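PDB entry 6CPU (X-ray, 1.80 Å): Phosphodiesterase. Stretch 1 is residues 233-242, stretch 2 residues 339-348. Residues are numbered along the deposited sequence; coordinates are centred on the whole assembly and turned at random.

Stretch 1, residues 233-242: CVYLMIDYAI
Stretch 2, residues 339-348: TLGLLVAALG

How are the two backbones arranged? Both stretches are helical, each continuing a helix that begins earlier in the chain, and they run nearly antiparallel: their N-to-C directions differ by 160° (signed crossing angle -160°), with a closest axial approach of 9.7 Å. The register pairs Val234 with Leu347, Ile238 with Leu343 and Ala241 with Leu340, the CA to CA distances being 8.1, 7.2 and 5.7 Å in that order. The helices therefore draw together toward the C-terminal end of stretch 1, where the small Ala241 sits.

What holds each helix in shape? Phi and psi stay near -60° and -44° through most of both stretches, and, from Met237 onward in stretch 1 and from Leu343 onward in stretch 2, each amide bonds to the carbonyl four residues earlier. In stretch 1, Ile238 N donates to Val234 O at 2.9 Å and Ile242 N to Ile238 O at 2.9 Å; in stretch 2, Val344 N donates to Leu340 O at 2.8 Å and Leu347 N to Leu343 O at 3.0 Å. At Gly348, phi/psi shift to -98/4°, and its N reaches Val344 O at 3.1 Å while making a weak bond to Ala345 O at 3.2 Å.

Which apolar side chains meet at the close end? The CB of Ala241 points toward stretch 2 and lies 3.5 Å from Leu343 CD1 and 3.9 Å from Leu340 CD1, so a single methyl group packs against two leucines. Leu343 is m,t (-67°, 166°), whereas Leu340 is t,p (179°, 59°). The same Leu340 CD1 also lies 4.0 Å from Ile242 CG1 and 4.2 Å from Ile238 CG2, which makes it a shared contact point for three residues of stretch 1. Ile242 adopts m,t (-70°, 167°).

How does the packing continue along the helices? Ile238 starts sideways, but its m,m rotamer (-60°, -68°) brings its end nearer, placing CD1 3.9 Å from Leu343 CB and 4.3 Å from Val344 CG2. Val344 is t (170°). Farther along, Val234 in the t rotamer (176°) sets CG1 3.9 Å from CD2 of Leu347, which is t,p (178°, 57°).

Does any polar bond cross the interface? None does: no hydrogen bond joins the stretches, and the seven close side-chain contacts are all apolar. Van der Waals packing and the exclusion of water from these hydrocarbon surfaces account for the contact, which buries 350 Å² over both sides. Tyr240 OH and Thr339 OG1 find hydrogen bonds elsewhere in the structure.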

# COMPACT_ATOMS: atom_id res chain seq x y z
N CYS A 233 10.57 -6.55 -4.28
CA CYS A 233 10.45 -5.59 -5.37
C CYS A 233 10.58 -4.14 -4.91
O CYS A 233 11.27 -3.34 -5.53
CB CYS A 233 9.13 -5.77 -6.13
SG CYS A 233 8.99 -7.32 -7.06
N VAL A 234 9.92 -3.80 -3.80
CA VAL A 234 10.05 -2.47 -3.24
C VAL A 234 11.50 -2.19 -2.85
O VAL A 234 12.03 -1.12 -3.13
CB VAL A 234 9.13 -2.27 -2.02
CG1 VAL A 234 9.36 -0.89 -1.40
CG2 VAL A 234 7.67 -2.40 -2.42
N TYR A 235 12.15 -3.17 -2.22
CA TYR A 235 13.55 -3.01 -1.83
C TYR A 235 14.42 -2.71 -3.05
O TYR A 235 15.23 -1.79 -3.03
CB TYR A 235 14.05 -4.26 -1.07
CG TYR A 235 15.55 -4.40 -1.11
CD1 TYR A 235 16.37 -3.54 -0.41
CD2 TYR A 235 16.15 -5.38 -1.91
CE1 TYR A 235 17.76 -3.66 -0.47
CE2 TYR A 235 17.53 -5.51 -1.97
CZ TYR A 235 18.33 -4.64 -1.26
OH TYR A 235 19.70 -4.79 -1.34
N LEU A 236 14.24 -3.47 -4.13
CA LEU A 236 15.01 -3.25 -5.36
C LEU A 236 14.88 -1.82 -5.87
O LEU A 236 15.88 -1.16 -6.18
CB LEU A 236 14.57 -4.23 -6.45
CG LEU A 236 14.95 -5.68 -6.22
CD1 LEU A 236 14.28 -6.57 -7.24
CD2 LEU A 236 16.47 -5.86 -6.24
N MET A 237 13.65 -1.32 -5.90
CA MET A 237 13.39 0.01 -6.43
C MET A 237 13.85 1.15 -5.54
O MET A 237 14.46 2.11 -6.02
CB MET A 237 11.91 0.14 -6.77
CG MET A 237 11.56 -0.70 -7.97
SD MET A 237 9.84 -0.55 -8.46
CE MET A 237 9.04 -1.70 -7.35
N ILE A 238 13.58 1.05 -4.24
CA ILE A 238 13.97 2.11 -3.32
C ILE A 238 15.49 2.13 -3.07
O ILE A 238 16.08 3.21 -3.03
CB ILE A 238 13.20 2.02 -1.99
CG1 ILE A 238 11.69 2.15 -2.24
CG2 ILE A 238 13.68 3.09 -1.02
CD1 ILE A 238 11.22 3.50 -2.71
N ASP A 239 16.10 0.96 -2.91
CA ASP A 239 17.56 0.91 -2.73
C ASP A 239 18.25 1.56 -3.93
O ASP A 239 19.18 2.35 -3.76
CB ASP A 239 18.03 -0.54 -2.56
CG ASP A 239 19.51 -0.65 -2.16
OD1 ASP A 239 20.04 0.26 -1.51
OD2 ASP A 239 20.13 -1.68 -2.48
N TYR A 240 17.76 1.25 -5.13
CA TYR A 240 18.31 1.77 -6.39
C TYR A 240 18.23 3.30 -6.46
O TYR A 240 19.18 3.95 -6.87
CB TYR A 240 17.55 1.15 -7.56
CG TYR A 240 18.18 1.33 -8.93
CD1 TYR A 240 19.32 0.62 -9.29
CD2 TYR A 240 17.62 2.19 -9.87
CE1 TYR A 240 19.90 0.77 -10.55
CE2 TYR A 240 18.19 2.35 -11.14
CZ TYR A 240 19.33 1.63 -11.47
OH TYR A 240 19.90 1.79 -12.71
N ALA A 241 17.10 3.85 -6.02
CA ALA A 241 16.91 5.29 -5.97
C ALA A 241 17.81 5.95 -4.92
O ALA A 241 18.40 6.99 -5.19
CB ALA A 241 15.45 5.61 -5.69
N ILE A 242 17.91 5.34 -3.74
CA ILE A 242 18.76 5.86 -2.66
C ILE A 242 20.23 5.94 -3.12
O ILE A 242 20.91 6.93 -2.84
CB ILE A 242 18.67 4.99 -1.38
CG1 ILE A 242 17.29 5.14 -0.72
CG2 ILE A 242 19.74 5.36 -0.37
CD1 ILE A 242 16.99 4.10 0.34
N THR A 339 13.23 12.50 -6.90
CA THR A 339 12.88 11.21 -7.49
C THR A 339 12.59 10.19 -6.38
O THR A 339 11.61 9.45 -6.45
CB THR A 339 14.03 10.70 -8.40
OG1 THR A 339 14.24 11.63 -9.47
CG2 THR A 339 13.71 9.34 -8.97
N LEU A 340 13.44 10.16 -5.35
CA LEU A 340 13.23 9.29 -4.19
C LEU A 340 11.93 9.65 -3.46
O LEU A 340 11.16 8.76 -3.10
CB LEU A 340 14.41 9.37 -3.21
CG LEU A 340 14.30 8.51 -1.93
CD1 LEU A 340 14.16 7.04 -2.28
CD2 LEU A 340 15.50 8.73 -1.02
N GLY A 341 11.69 10.94 -3.28
CA GLY A 341 10.45 11.43 -2.68
C GLY A 341 9.20 10.99 -3.42
O GLY A 341 8.19 10.65 -2.80
N LEU A 342 9.26 11.00 -4.75
CA LEU A 342 8.14 10.57 -5.58
C LEU A 342 7.90 9.07 -5.38
O LEU A 342 6.75 8.63 -5.23
CB LEU A 342 8.41 10.84 -7.06
CG LEU A 342 7.24 11.11 -8.00
CD1 LEU A 342 7.57 10.60 -9.40
CD2 LEU A 342 5.91 10.51 -7.57
N LEU A 343 8.99 8.30 -5.39
CA LEU A 343 8.89 6.86 -5.21
C LEU A 343 8.34 6.49 -3.83
O LEU A 343 7.46 5.64 -3.74
CB LEU A 343 10.25 6.20 -5.41
CG LEU A 343 10.75 6.30 -6.85
CD1 LEU A 343 12.22 5.93 -6.92
CD2 LEU A 343 9.92 5.42 -7.77
N VAL A 344 8.85 7.14 -2.79
CA VAL A 344 8.33 6.94 -1.43
C VAL A 344 6.84 7.32 -1.35
O VAL A 344 6.05 6.57 -0.78
CB VAL A 344 9.21 7.65 -0.37
CG1 VAL A 344 8.54 7.65 1.00
CG2 VAL A 344 10.57 6.97 -0.26
N ALA A 345 6.44 8.44 -1.95
CA ALA A 345 5.01 8.80 -1.98
C ALA A 345 4.15 7.79 -2.69
O ALA A 345 3.06 7.47 -2.23
CB ALA A 345 4.81 10.18 -2.60
N ALA A 346 4.61 7.26 -3.83
CA ALA A 346 3.85 6.22 -4.52
C ALA A 346 3.67 4.99 -3.62
O ALA A 346 2.59 4.41 -3.57
CB ALA A 346 4.53 5.84 -5.83
N LEU A 347 4.74 4.61 -2.92
CA LEU A 347 4.69 3.48 -1.99
C LEU A 347 3.61 3.64 -0.91
O LEU A 347 2.89 2.68 -0.57
CB LEU A 347 6.06 3.27 -1.33
CG LEU A 347 6.15 2.15 -0.30
CD1 LEU A 347 5.74 0.81 -0.88
CD2 LEU A 347 7.55 2.09 0.27
N GLY A 348 3.47 4.85 -0.38
CA GLY A 348 2.55 5.13 0.73
C GLY A 348 1.21 5.73 0.34
O GLY A 348 0.38 6.04 1.20